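Long-range contacts in PrgX (Enterococcus faecalis, PDB 2AWI), which serves as the receptor for the peptide sex pheromone cCF10 and probably binds DNA as a repressor in the control of plasmid conjugation: residues 2-8 / 61-67; 187-192 / 226-232; 194-198 / 210-214. The protein carries 1 engineered substitution. One frame throughout, in Å; residues are numbered along the deposited sequence.

Contact 1. Residues 2-8 / 61-67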
ATOM      1  N   PHE A   2       0.606 -45.965  31.267  1.00 54.60           N
ATOM      2  CA  PHE A   2      -0.523 -45.391  30.478  1.00 56.74           C
ATOM      3  C   PHE A   2      -1.868 -46.004  30.877  1.00 57.44           C
ATOM      4  O   PHE A   2      -1.957 -47.193  31.192  1.00 56.04           O
ATOM      5  CB  PHE A   2      -0.294 -45.608  28.974  1.00 61.16           C
ATOM      6  CG  PHE A   2       1.038 -45.116  28.481  1.00 61.94           C
ATOM      7  CD1 PHE A   2       2.165 -45.931  28.553  1.00 66.03           C
ATOM      8  CD2 PHE A   2       1.174 -43.829  27.968  1.00 66.43           C
ATOM      9  CE1 PHE A   2       3.412 -45.471  28.122  1.00 71.29           C
ATOM     10  CE2 PHE A   2       2.416 -43.357  27.535  1.00 70.21           C
ATOM     11  CZ  PHE A   2       3.536 -44.181  27.612  1.00 71.41           C
ATOM     12  N   LYS A   3      -2.910 -45.179  30.858  1.00 57.65           N
ATOM     13  CA  LYS A   3      -4.259 -45.615  31.207  1.00 57.02           C
ATOM     14  C   LYS A   3      -5.048 -45.920  29.933  1.00 53.55           C
ATOM     15  O   LYS A   3      -6.136 -45.379  29.722  1.00 53.64           O
ATOM     16  CB  LYS A   3      -4.963 -44.511  32.001  1.00 82.71           C
ATOM     17  CG  LYS A   3      -4.861 -43.147  31.330  1.00 84.60           C
ATOM     18  CD  LYS A   3      -5.596 -42.054  32.089  1.00 83.65           C
ATOM     19  CE  LYS A   3      -5.409 -40.706  31.397  1.00 84.60           C
ATOM     20  NZ  LYS A   3      -6.173 -39.603  32.051  1.00 82.37           N
ATOM     21  N   ILE A   4      -4.496 -46.786  29.087  1.00 35.98           N
ATOM     22  CA  ILE A   4      -5.141 -47.147  27.829  1.00 33.13           C
ATOM     23  C   ILE A   4      -6.477 -47.857  28.022  1.00 32.62           C
ATOM     24  O   ILE A   4      -7.469 -47.514  27.378  1.00 33.33           O
ATOM     25  CB  ILE A   4      -4.227 -48.048  26.965  1.00 34.29           C
ATOM     26  CG1 ILE A   4      -2.967 -47.282  26.558  1.00 33.23           C
ATOM     27  CG2 ILE A   4      -4.970 -48.501  25.730  1.00 29.16           C
ATOM     28  CD1 ILE A   4      -1.964 -48.113  25.778  1.00 36.08           C
ATOM     29  N   GLY A   5      -6.503 -48.849  28.903  1.00 39.48           N
ATOM     30  CA  GLY A   5      -7.734 -49.579  29.145  1.00 38.95           C
ATOM     31  C   GLY A   5      -8.857 -48.689  29.637  1.00 38.49           C
ATOM     32  O   GLY A   5      -9.996 -48.796  29.179  1.00 39.48           O
ATOM     33  N   SER A   6      -8.547 -47.798  30.571  1.00 35.67           N
ATOM     34  CA  SER A   6      -9.569 -46.912  31.108  1.00 34.91           C
ATOM     35  C   SER A   6     -10.091 -45.974  30.024  1.00 33.71           C
ATOM     36  O   SER A   6     -11.263 -45.592  30.032  1.00 32.56           O
ATOM     37  CB  SER A   6      -9.018 -46.105  32.284  1.00 41.38           C
ATOM     38  OG  SER A   6      -8.232 -45.030  31.824  1.00 40.22           O
ATOM     39  N   VAL A   7      -9.224 -45.601  29.087  1.00 36.12           N
ATOM     40  CA  VAL A   7      -9.648 -44.730  27.999  1.00 34.42           C
ATOM     41  C   VAL A   7     -10.592 -45.508  27.078  1.00 35.90           C
ATOM     42  O   VAL A   7     -11.598 -44.965  26.613  1.00 35.71           O
ATOM     43  CB  VAL A   7      -8.436 -44.193  27.197  1.00 32.26           C
ATOM     44  CG1 VAL A   7      -8.909 -43.553  25.896  1.00 30.49           C
ATOM     45  CG2 VAL A   7      -7.682 -43.153  28.035  1.00 31.21           C
ATOM     46  N   LEU A   8     -10.271 -46.777  26.825  1.00 29.04           N
ATOM     47  CA  LEU A   8     -11.122 -47.623  25.987  1.00 28.81           C
ATOM     48  C   LEU A   8     -12.515 -47.746  26.619  1.00 29.86           C
ATOM     49  O   LEU A   8     -13.529 -47.734  25.917  1.00 29.10           O
ATOM     50  CB  LEU A   8     -10.511 -49.019  25.824  1.00 29.36           C
ATOM     51  CG  LEU A   8      -9.268 -49.143  24.937  1.00 28.87           C
ATOM     52  CD1 LEU A   8      -8.823 -50.591  24.905  1.00 28.60           C
ATOM     53  CD2 LEU A   8      -9.572 -48.656  23.523  1.00 16.98           C
ATOM     54  N   ILE A  61      -6.408 -41.927  20.700  1.00 22.88           N
ATOM     55  CA  ILE A  61      -6.573 -42.765  21.878  1.00 25.99           C
ATOM     56  C   ILE A  61      -5.264 -42.796  22.656  1.00 26.53           C
ATOM     57  O   ILE A  61      -5.260 -42.582  23.869  1.00 27.17           O
ATOM     58  CB  ILE A  61      -7.010 -44.211  21.498  1.00 21.94           C
ATOM     59  CG1 ILE A  61      -8.418 -44.185  20.895  1.00 18.08           C
ATOM     60  CG2 ILE A  61      -6.971 -45.106  22.727  1.00 22.34           C
ATOM     61  CD1 ILE A  61      -8.957 -45.558  20.464  1.00 20.53           C
ATOM     62  N   LEU A  62      -4.157 -43.061  21.960  1.00 23.93           N
ATOM     63  CA  LEU A  62      -2.846 -43.078  22.606  1.00 24.61           C
ATOM     64  C   LEU A  62      -2.632 -41.770  23.357  1.00 23.53           C
ATOM     65  O   LEU A  62      -2.288 -41.765  24.533  1.00 23.34           O
ATOM     66  CB  LEU A  62      -1.734 -43.272  21.573  1.00 22.81           C
ATOM     67  CG  LEU A  62      -1.500 -44.723  21.142  1.00 26.07           C
ATOM     68  CD1 LEU A  62      -0.415 -44.815  20.075  1.00 28.96           C
ATOM     69  CD2 LEU A  62      -1.102 -45.524  22.364  1.00 29.15           C
ATOM     70  N   ASN A  63      -2.860 -40.655  22.681  1.00 28.99           N
ATOM     71  CA  ASN A  63      -2.688 -39.359  23.318  1.00 29.73           C
ATOM     72  C   ASN A  63      -3.590 -39.233  24.538  1.00 30.90           C
ATOM     73  O   ASN A  63      -3.135 -38.840  25.605  1.00 30.98           O
ATOM     74  CB  ASN A  63      -2.985 -38.230  22.326  1.00 27.30           C
ATOM     75  CG  ASN A  63      -1.802 -37.910  21.433  1.00 29.60           C
ATOM     76  OD1 ASN A  63      -0.857 -37.254  21.855  1.00 37.29           O
ATOM     77  ND2 ASN A  63      -1.846 -38.379  20.193  1.00 36.57           N
ATOM     78  N   ARG A  64      -4.869 -39.563  24.384  1.00 27.44           N
ATOM     79  CA  ARG A  64      -5.802 -39.473  25.504  1.00 28.41           C
ATOM     80  C   ARG A  64      -5.328 -40.314  26.681  1.00 31.86           C
ATOM     81  O   ARG A  64      -5.597 -39.989  27.839  1.00 32.53           O
ATOM     82  CB  ARG A  64      -7.202 -39.917  25.070  1.00 25.86           C
ATOM     83  CG  ARG A  64      -7.975 -38.851  24.310  1.00 23.28           C
ATOM     84  CD  ARG A  64      -9.175 -39.437  23.594  1.00 23.20           C
ATOM     85  NE  ARG A  64      -9.877 -38.429  22.808  1.00 27.76           N
ATOM     86  CZ  ARG A  64     -10.606 -37.453  23.332  1.00 26.08           C
ATOM     87  NH1 ARG A  64     -10.740 -37.358  24.645  1.00 26.78           N
ATOM     88  NH2 ARG A  64     -11.183 -36.559  22.540  1.00 25.60           N
ATOM     89  N   ALA A  65      -4.613 -41.392  26.375  1.00 33.96           N
ATOM     90  CA  ALA A  65      -4.087 -42.290  27.398  1.00 35.96           C
ATOM     91  C   ALA A  65      -2.887 -41.692  28.126  1.00 39.18           C
ATOM     92  O   ALA A  65      -2.379 -42.286  29.074  1.00 42.07           O
ATOM     93  CB  ALA A  65      -3.698 -43.626  26.776  1.00 30.60           C
ATOM     94  N   GLY A  66      -2.416 -40.535  27.674  1.00 50.58           N
ATOM     95  CA  GLY A  66      -1.295 -39.904  28.348  1.00 55.58           C
ATOM     96  C   GLY A  66       0.009 -39.699  27.596  1.00 59.31           C
ATOM     97  O   GLY A  66       1.001 -39.292  28.204  1.00 58.11           O
HETATM   98  N   MSE A  67       0.034 -39.969  26.293  1.00 62.22           N
HETATM   99  CA  MSE A  67       1.261 -39.779  25.523  1.00 68.17           C
HETATM  100  C   MSE A  67       1.477 -38.329  25.095  1.00 65.24           C
HETATM  101  O   MSE A  67       2.250 -38.044  24.176  1.00 63.36           O
HETATM  102  CB  MSE A  67       1.270 -40.690  24.299  1.00 71.35           C
HETATM  103  CG  MSE A  67       1.330 -42.157  24.661  1.00 80.07           C
HETATM  104 SE   MSE A  67       2.210 -43.210  23.310  1.00 86.79          SE
HETATM  105  CE  MSE A  67       4.045 -42.940  23.870  1.00 82.43           C
TER
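Ile-4, Val-7 and Ala-65 form the tight part of this contact, which joins helix 4-14 to helix 58-67, the first and fifth helices of a small all-helical domain consistent with the XRE-type helix-turn-helix fold. The short helical segments run at 126° to each other, 8.7 Å apart at closest approach. The small methyl of Ala-65 admits Ile-4, whose CG1 comes to 3.7 Å from Ala-65 CB. Val-7 splits its two methyls over the partner helix: with CG1 anti to the backbone N (chi1 167°) that methyl reaches Ile-61 CG2 and Arg-64 CB, while CG2 lies 3.8 Å from Ala-65 CA. Leu-8 and Leu-62 carry this apolar layer on to Phe-50 and Leu-47 of helix 44-54.

Toward solvent, at Lys-3 and Arg-64, the grip slackens. Lys-3 N gives only a weak hydrogen bond to Ala-65 O, 3.4 Å long, and the extended, poorly ordered Lys-3 side chain slides past Arg-64 O. Arg-64 turns its guanidinium away to a salt bridge with Glu-60. The second subunit partly covers the remaining end, its Ser-48 packing on Phe-2; here the poorly ordered selenomethionine Met-67 makes a Met-aromatic contact, SE 5.0 Å from the Phe-2 ring centroid, 39° off the normal.

Contact 2. Residues 187-192 / 226-232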
ATOM      1  N   ASP A 187       7.403 -34.353  10.551  1.00 33.41           N
ATOM      2  CA  ASP A 187       7.360 -33.284   9.558  1.00 37.69           C
ATOM      3  C   ASP A 187       7.818 -31.936  10.125  1.00 38.07           C
ATOM      4  O   ASP A 187       8.610 -31.227   9.500  1.00 40.79           O
ATOM      5  CB  ASP A 187       5.940 -33.123   9.012  1.00 31.78           C
ATOM      6  CG  ASP A 187       5.496 -34.300   8.157  1.00 35.33           C
ATOM      7  OD1 ASP A 187       4.364 -34.247   7.641  1.00 38.02           O
ATOM      8  OD2 ASP A 187       6.267 -35.270   7.995  1.00 35.86           O
ATOM      9  N   LEU A 188       7.315 -31.583  11.307  1.00 28.93           N
ATOM     10  CA  LEU A 188       7.652 -30.311  11.935  1.00 28.30           C
ATOM     11  C   LEU A 188       9.149 -30.212  12.210  1.00 27.13           C
ATOM     12  O   LEU A 188       9.789 -29.213  11.900  1.00 26.10           O
ATOM     13  CB  LEU A 188       6.894 -30.160  13.255  1.00 26.92           C
ATOM     14  CG  LEU A 188       6.537 -28.760  13.772  1.00 33.57           C
ATOM     15  CD1 LEU A 188       6.531 -28.797  15.281  1.00 25.57           C
ATOM     16  CD2 LEU A 188       7.515 -27.720  13.295  1.00 28.32           C
ATOM     17  N   THR A 189       9.690 -31.267  12.798  1.00 27.86           N
ATOM     18  CA  THR A 189      11.095 -31.332  13.152  1.00 29.86           C
ATOM     19  C   THR A 189      12.057 -31.200  11.970  1.00 31.85           C
ATOM     20  O   THR A 189      13.059 -30.494  12.058  1.00 34.64           O
ATOM     21  CB  THR A 189      11.378 -32.637  13.877  1.00 31.85           C
ATOM     22  OG1 THR A 189      10.454 -32.772  14.965  1.00 30.13           O
ATOM     23  CG2 THR A 189      12.802 -32.648  14.413  1.00 34.68           C
ATOM     24  N   ILE A 190      11.757 -31.873  10.869  1.00 28.34           N
ATOM     25  CA  ILE A 190      12.625 -31.795   9.709  1.00 28.28           C
ATOM     26  C   ILE A 190      12.547 -30.411   9.070  1.00 29.62           C
ATOM     27  O   ILE A 190      13.458 -30.008   8.345  1.00 26.15           O
ATOM     28  CB  ILE A 190      12.255 -32.867   8.672  1.00 26.25           C
ATOM     29  CG1 ILE A 190      10.856 -32.598   8.120  1.00 29.65           C
ATOM     30  CG2 ILE A 190      12.304 -34.249   9.323  1.00 25.13           C
ATOM     31  CD1 ILE A 190      10.437 -33.568   7.051  1.00 26.64           C
ATOM     32  N   GLN A 191      11.459 -29.687   9.351  1.00 23.89           N
ATOM     33  CA  GLN A 191      11.253 -28.344   8.813  1.00 25.10           C
ATOM     34  C   GLN A 191      11.943 -27.276   9.649  1.00 26.48           C
ATOM     35  O   GLN A 191      12.470 -26.304   9.114  1.00 27.94           O
ATOM     36  CB  GLN A 191       9.761 -28.019   8.743  1.00 24.65           C
ATOM     37  CG  GLN A 191       9.077 -28.431   7.454  1.00 21.34           C
ATOM     38  CD  GLN A 191       7.563 -28.354   7.552  1.00 29.31           C
ATOM     39  OE1 GLN A 191       6.915 -29.276   8.044  1.00 34.63           O
ATOM     40  NE2 GLN A 191       6.996 -27.244   7.097  1.00 22.17           N
ATOM     41  N   THR A 192      11.931 -27.458  10.964  1.00 24.79           N
ATOM     42  CA  THR A 192      12.542 -26.499  11.873  1.00 24.02           C
ATOM     43  C   THR A 192      14.011 -26.275  11.529  1.00 24.45           C
ATOM     44  O   THR A 192      14.493 -25.143  11.543  1.00 26.10           O
ATOM     45  CB  THR A 192      12.426 -26.977  13.336  1.00 25.25           C
ATOM     46  OG1 THR A 192      11.045 -27.194  13.655  1.00 23.11           O
ATOM     47  CG2 THR A 192      12.996 -25.934  14.298  1.00 19.72           C
ATOM     48  N   ILE A 226       2.792 -35.011   3.228  1.00 27.77           N
ATOM     49  CA  ILE A 226       3.621 -34.144   4.063  1.00 27.59           C
ATOM     50  C   ILE A 226       2.761 -33.044   4.689  1.00 28.56           C
ATOM     51  O   ILE A 226       1.781 -32.601   4.097  1.00 29.83           O
ATOM     52  CB  ILE A 226       4.742 -33.459   3.232  1.00 31.28           C
ATOM     53  CG1 ILE A 226       5.745 -32.774   4.159  1.00 31.03           C
ATOM     54  CG2 ILE A 226       4.135 -32.416   2.290  1.00 24.08           C
ATOM     55  CD1 ILE A 226       6.539 -33.730   4.992  1.00 24.79           C
ATOM     56  N   SER A 227       3.127 -32.606   5.885  1.00 36.51           N
ATOM     57  CA  SER A 227       2.395 -31.539   6.555  1.00 34.65           C
ATOM     58  C   SER A 227       3.281 -30.311   6.677  1.00 32.86           C
ATOM     59  O   SER A 227       3.979 -30.135   7.677  1.00 34.66           O
ATOM     60  CB  SER A 227       1.953 -31.969   7.952  1.00 46.88           C
ATOM     61  OG  SER A 227       0.815 -32.805   7.889  1.00 52.19           O
ATOM     62  N   ILE A 228       3.264 -29.465   5.656  1.00 30.56           N
ATOM     63  CA  ILE A 228       4.071 -28.254   5.681  1.00 26.88           C
ATOM     64  C   ILE A 228       3.486 -27.296   6.727  1.00 26.03           C
ATOM     65  O   ILE A 228       2.272 -27.117   6.805  1.00 28.21           O
ATOM     66  CB  ILE A 228       4.074 -27.548   4.291  1.00 20.05           C
ATOM     67  CG1 ILE A 228       4.565 -28.514   3.204  1.00 17.47           C
ATOM     68  CG2 ILE A 228       4.952 -26.303   4.344  1.00 18.90           C
ATOM     69  CD1 ILE A 228       6.041 -28.939   3.375  1.00 19.31           C
ATOM     70  N   ASN A 229       4.354 -26.690   7.526  1.00 17.46           N
ATOM     71  CA  ASN A 229       3.934 -25.747   8.551  1.00 18.46           C
ATOM     72  C   ASN A 229       3.711 -24.400   7.888  1.00 21.10           C
ATOM     73  O   ASN A 229       4.643 -23.806   7.336  1.00 22.76           O
ATOM     74  CB  ASN A 229       5.020 -25.630   9.622  1.00 20.16           C
ATOM     75  CG  ASN A 229       4.697 -24.596  10.689  1.00 23.56           C
ATOM     76  OD1 ASN A 229       4.533 -23.409  10.400  1.00 36.04           O
ATOM     77  ND2 ASN A 229       4.613 -25.046  11.932  1.00 30.94           N
ATOM     78  N   GLY A 230       2.468 -23.925   7.945  1.00 20.74           N
ATOM     79  CA  GLY A 230       2.115 -22.656   7.340  1.00 19.50           C
ATOM     80  C   GLY A 230       2.959 -21.473   7.784  1.00 21.67           C
ATOM     81  O   GLY A 230       3.320 -20.622   6.967  1.00 21.82           O
ATOM     82  N   TYR A 231       3.266 -21.399   9.073  1.00 26.20           N
ATOM     83  CA  TYR A 231       4.075 -20.302   9.587  1.00 25.74           C
ATOM     84  C   TYR A 231       5.480 -20.352   8.988  1.00 26.35           C
ATOM     85  O   TYR A 231       6.053 -19.324   8.636  1.00 29.09           O
ATOM     86  CB  TYR A 231       4.163 -20.369  11.117  1.00 21.29           C
ATOM     87  CG  TYR A 231       2.832 -20.227  11.824  1.00 26.57           C
ATOM     88  CD1 TYR A 231       2.027 -19.099  11.635  1.00 19.85           C
ATOM     89  CD2 TYR A 231       2.390 -21.204  12.708  1.00 25.34           C
ATOM     90  CE1 TYR A 231       0.823 -18.953  12.319  1.00 17.67           C
ATOM     91  CE2 TYR A 231       1.187 -21.067  13.391  1.00 18.76           C
ATOM     92  CZ  TYR A 231       0.412 -19.944  13.194  1.00 19.57           C
ATOM     93  OH  TYR A 231      -0.773 -19.829  13.882  1.00 25.62           O
ATOM     94  N   TYR A 232       6.028 -21.557   8.889  1.00 23.88           N
ATOM     95  CA  TYR A 232       7.355 -21.762   8.328  1.00 26.76           C
ATOM     96  C   TYR A 232       7.362 -21.432   6.838  1.00 28.96           C
ATOM     97  O   TYR A 232       8.319 -20.859   6.323  1.00 29.38           O
ATOM     98  CB  TYR A 232       7.791 -23.222   8.521  1.00 18.56           C
ATOM     99  CG  TYR A 232       8.230 -23.599   9.926  1.00 20.29           C
ATOM    100  CD1 TYR A 232       8.594 -24.909  10.224  1.00 19.54           C
ATOM    101  CD2 TYR A 232       8.311 -22.649  10.945  1.00 12.87           C
ATOM    102  CE1 TYR A 232       9.035 -25.270  11.503  1.00 18.12           C
ATOM    103  CE2 TYR A 232       8.756 -23.006  12.237  1.00 10.89           C
ATOM    104  CZ  TYR A 232       9.114 -24.315  12.497  1.00 19.98           C
ATOM    105  OH  TYR A 232       9.563 -24.679  13.741  1.00 26.10           O
TER
HETATM  106  O   HOH W   1       2.175 -35.834   8.051  1.00 58.12           O
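Ile-226 lays its CD1 against the carboxylate of Asp-187, 3.4 Å from Asp-187 CG, in the later part of the loop that leads from helix 207-220 into helix 230-248 and passes along helix 184-203 in the TPR-like region. At Ser-227 the backbone N gives a hydrogen bond to Asp-187 OD1 (2.7 Å), arriving 38° out of the carboxylate plane; a water also donates to this oxygen, while Asp-187 OD2 is held by Ser-181. The CB of Ile-228 points away from helix 184-203; its side chain packs on Phe-217 and Leu-220 of the same chain and on Tyr-231 of the second subunit. The backbone of 227-229 runs beside the end of the Gln-191 side chain. Asn-229 is the N-cap: its OD1 accepts from Tyr-232 N at 2.8 Å, and its CG lies over one face of the Tyr-232 ring, 3.7 Å above the plane and offset toward the rim. Tyr-232 then reaches back to helix 184-203. Gln-191 CB meets the ring edge at Tyr-232 CD1 (3.6 Å), and Leu-188 CD2 approaches Tyr-232 CE1 obliquely. Tyr-232 OH donates to Thr-192 OG1 over 2.9 Å, and that hydroxyl in turn donates to Leu-188 O. The proton order is thus set: Thr-192 spends its hydrogen on its own helix and offers oxygen to the tyrosine, while the donors around Asp-187 would probably keep its carboxylate ionised.

Contact 3. Residues 194-198 / 210-214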
ATOM      1  N   LEU A 194      15.616 -26.577   8.632  1.00 31.74           N
ATOM      2  CA  LEU A 194      15.780 -25.754   7.451  1.00 32.96           C
ATOM      3  C   LEU A 194      15.523 -24.290   7.745  1.00 34.84           C
ATOM      4  O   LEU A 194      16.312 -23.436   7.354  1.00 36.15           O
ATOM      5  CB  LEU A 194      14.854 -26.249   6.334  1.00 24.00           C
ATOM      6  CG  LEU A 194      14.913 -27.767   6.113  1.00 24.34           C
ATOM      7  CD1 LEU A 194      13.947 -28.181   5.024  1.00 24.37           C
ATOM      8  CD2 LEU A 194      16.332 -28.163   5.755  1.00 24.20           C
ATOM      9  N   LYS A 195      14.435 -23.999   8.449  1.00 27.31           N
ATOM     10  CA  LYS A 195      14.098 -22.618   8.755  1.00 25.77           C
ATOM     11  C   LYS A 195      15.204 -21.955   9.570  1.00 26.10           C
ATOM     12  O   LYS A 195      15.623 -20.837   9.263  1.00 25.85           O
ATOM     13  CB  LYS A 195      12.765 -22.562   9.505  1.00 26.74           C
ATOM     14  CG  LYS A 195      12.183 -21.161   9.675  1.00 28.75           C
ATOM     15  CD  LYS A 195      12.645 -20.509  10.964  1.00 31.56           C
ATOM     16  CE  LYS A 195      12.105 -21.251  12.180  1.00 32.18           C
ATOM     17  NZ  LYS A 195      12.578 -20.665  13.470  1.00 33.06           N
ATOM     18  N   ASN A 196      15.679 -22.643  10.604  1.00 25.36           N
ATOM     19  CA  ASN A 196      16.737 -22.097  11.438  1.00 26.27           C
ATOM     20  C   ASN A 196      18.044 -21.992  10.670  1.00 27.05           C
ATOM     21  O   ASN A 196      18.781 -21.014  10.806  1.00 28.46           O
ATOM     22  CB  ASN A 196      16.950 -22.956  12.688  1.00 27.80           C
ATOM     23  CG  ASN A 196      15.791 -22.866  13.653  1.00 31.27           C
ATOM     24  OD1 ASN A 196      15.045 -21.891  13.650  1.00 24.99           O
ATOM     25  ND2 ASN A 196      15.644 -23.877  14.499  1.00 33.44           N
ATOM     26  N   ALA A 197      18.328 -22.999   9.856  1.00 34.46           N
ATOM     27  CA  ALA A 197      19.555 -22.996   9.076  1.00 37.17           C
ATOM     28  C   ALA A 197      19.524 -21.867   8.054  1.00 35.82           C
ATOM     29  O   ALA A 197      20.524 -21.178   7.862  1.00 37.95           O
ATOM     30  CB  ALA A 197      19.736 -24.336   8.372  1.00 40.64           C
ATOM     31  N   LEU A 198      18.374 -21.677   7.411  1.00 31.58           N
ATOM     32  CA  LEU A 198      18.228 -20.632   6.395  1.00 32.40           C
ATOM     33  C   LEU A 198      18.291 -19.221   6.972  1.00 32.78           C
ATOM     34  O   LEU A 198      18.766 -18.294   6.318  1.00 34.72           O
ATOM     35  CB  LEU A 198      16.916 -20.821   5.626  1.00 35.81           C
ATOM     36  CG  LEU A 198      16.538 -19.732   4.618  1.00 34.69           C
ATOM     37  CD1 LEU A 198      17.699 -19.473   3.685  1.00 25.18           C
ATOM     38  CD2 LEU A 198      15.309 -20.155   3.832  1.00 31.65           C
ATOM     39  N   ALA A 210      22.089 -20.525   1.598  1.00 42.00           N
ATOM     40  CA  ALA A 210      20.687 -20.145   1.670  1.00 42.36           C
ATOM     41  C   ALA A 210      19.881 -20.863   0.599  1.00 42.57           C
ATOM     42  O   ALA A 210      18.809 -21.394   0.880  1.00 45.25           O
ATOM     43  CB  ALA A 210      20.534 -18.630   1.517  1.00 37.02           C
ATOM     44  N   GLN A 211      20.396 -20.885  -0.625  1.00 41.62           N
ATOM     45  CA  GLN A 211      19.690 -21.546  -1.714  1.00 43.15           C
ATOM     46  C   GLN A 211      19.567 -23.041  -1.415  1.00 40.54           C
ATOM     47  O   GLN A 211      18.565 -23.677  -1.739  1.00 39.92           O
ATOM     48  CB  GLN A 211      20.427 -21.338  -3.042  1.00 58.55           C
ATOM     49  CG  GLN A 211      19.626 -21.789  -4.262  1.00 62.51           C
ATOM     50  CD  GLN A 211      20.417 -21.720  -5.563  1.00 69.51           C
ATOM     51  OE1 GLN A 211      19.875 -21.953  -6.646  1.00 77.54           O
ATOM     52  NE2 GLN A 211      21.707 -21.404  -5.461  1.00 74.73           N
ATOM     53  N   TYR A 212      20.592 -23.603  -0.791  1.00 38.07           N
ATOM     54  CA  TYR A 212      20.560 -25.014  -0.465  1.00 36.78           C
ATOM     55  C   TYR A 212      19.299 -25.297   0.342  1.00 36.31           C
ATOM     56  O   TYR A 212      18.463 -26.108  -0.057  1.00 37.26           O
ATOM     57  CB  TYR A 212      21.804 -25.412   0.349  1.00 31.64           C
ATOM     58  CG  TYR A 212      21.716 -26.807   0.931  1.00 29.64           C
ATOM     59  CD1 TYR A 212      21.786 -27.935   0.111  1.00 27.29           C
ATOM     60  CD2 TYR A 212      21.493 -26.998   2.294  1.00 30.05           C
ATOM     61  CE1 TYR A 212      21.627 -29.223   0.639  1.00 25.66           C
ATOM     62  CE2 TYR A 212      21.333 -28.277   2.831  1.00 25.16           C
ATOM     63  CZ  TYR A 212      21.397 -29.382   1.999  1.00 30.07           C
ATOM     64  OH  TYR A 212      21.201 -30.645   2.522  1.00 34.97           O
ATOM     65  N   TYR A 213      19.168 -24.614   1.476  1.00 35.52           N
ATOM     66  CA  TYR A 213      18.027 -24.800   2.361  1.00 37.07           C
ATOM     67  C   TYR A 213      16.686 -24.440   1.727  1.00 37.09           C
ATOM     68  O   TYR A 213      15.696 -25.141   1.926  1.00 36.39           O
ATOM     69  CB  TYR A 213      18.259 -24.012   3.645  1.00 31.01           C
ATOM     70  CG  TYR A 213      19.448 -24.536   4.419  1.00 30.24           C
ATOM     71  CD1 TYR A 213      19.451 -25.832   4.932  1.00 33.96           C
ATOM     72  CD2 TYR A 213      20.583 -23.746   4.619  1.00 33.10           C
ATOM     73  CE1 TYR A 213      20.553 -26.335   5.625  1.00 31.59           C
ATOM     74  CE2 TYR A 213      21.689 -24.235   5.311  1.00 34.21           C
ATOM     75  CZ  TYR A 213      21.665 -25.531   5.812  1.00 35.85           C
ATOM     76  OH  TYR A 213      22.748 -26.018   6.507  1.00 33.92           O
ATOM     77  N   ILE A 214      16.651 -23.357   0.958  1.00 38.69           N
ATOM     78  CA  ILE A 214      15.423 -22.962   0.292  1.00 37.61           C
ATOM     79  C   ILE A 214      14.993 -24.112  -0.615  1.00 39.53           C
ATOM     80  O   ILE A 214      13.804 -24.403  -0.748  1.00 41.11           O
ATOM     81  CB  ILE A 214      15.632 -21.683  -0.547  1.00 26.42           C
ATOM     82  CG1 ILE A 214      15.806 -20.483   0.392  1.00 22.82           C
ATOM     83  CG2 ILE A 214      14.456 -21.477  -1.511  1.00 22.63           C
ATOM     84  CD1 ILE A 214      15.914 -19.145  -0.326  1.00 27.87           C
TER
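Leu-194 O accepts a hydrogen bond from Leu-198 N, 2.7 Å long, in a turn of helix 184-203 that presents Leu-194, Ala-197 and Leu-198 together to helix 207-220. The two helices follow one another in the chain and pack nearly antiparallel: the short segments run at 163°, with axes 9.1 Å apart, as the paired helices of a TPR-like hairpin do.

Tyr-213 covers the largest area. With its CG anti to the carbonyl carbon (chi1 -64°), the ring swings across to Ala-197, whose CB stands almost squarely over the middle of one face, 3.4 Å from the ring centroid and 12° off the normal, a close CH-pi contact. Tyr-212 CD2 lies against the opposite face, nearer the rim, so the phenol ring is clasped between the neighbouring helix and its own. Leu-194 comes in at the edge instead, its CD2 4.0 Å from Tyr-213 CD1.

Leu-198 closes the other end. Its two methyls divide the work: CD1 rests on Ala-210, 3.7 Å from Ala-210 CB and close to the carbonyl oxygen there, while CD2 presses on Ile-214 CG1 at 3.5 Å, tighter than ordinary van der Waals contact. The same leucine also touches Leu-239 of helix 230-248.

Tyr-213 OH passes beyond the hairpin to a hydrogen bond with Tyr-165 OH. Between the two segments the join is thus made by apolar and CH-pi contacts, and the buried hydroxyl finds its polar partner on helix 165-172.

Contact 1 comes first along the chain, in the amino-terminal helical domain, consistent with a helix-turn-helix fold, and is complete before the other two begin. Contacts 2 and 3 both lie in the TPR-like region and share helix 184-203; 194-198 / 210-214 falls between the two halves of 187-192 / 226-232. Their centres are 13 Å apart, and they meet where Tyr-232 CE2 packs 3.8 Å from Lys-195 CE; together the two contacts tie helix 184-203 to both helix 207-220 and helix 230-248. Contact 1 lies about 27 Å from contact 2 and 38 Å from contact 3, centre to centre. Contacts 1 and 2 both reach the second subunit, so the probable DNA-binding and regulatory parts each take part in the assembly.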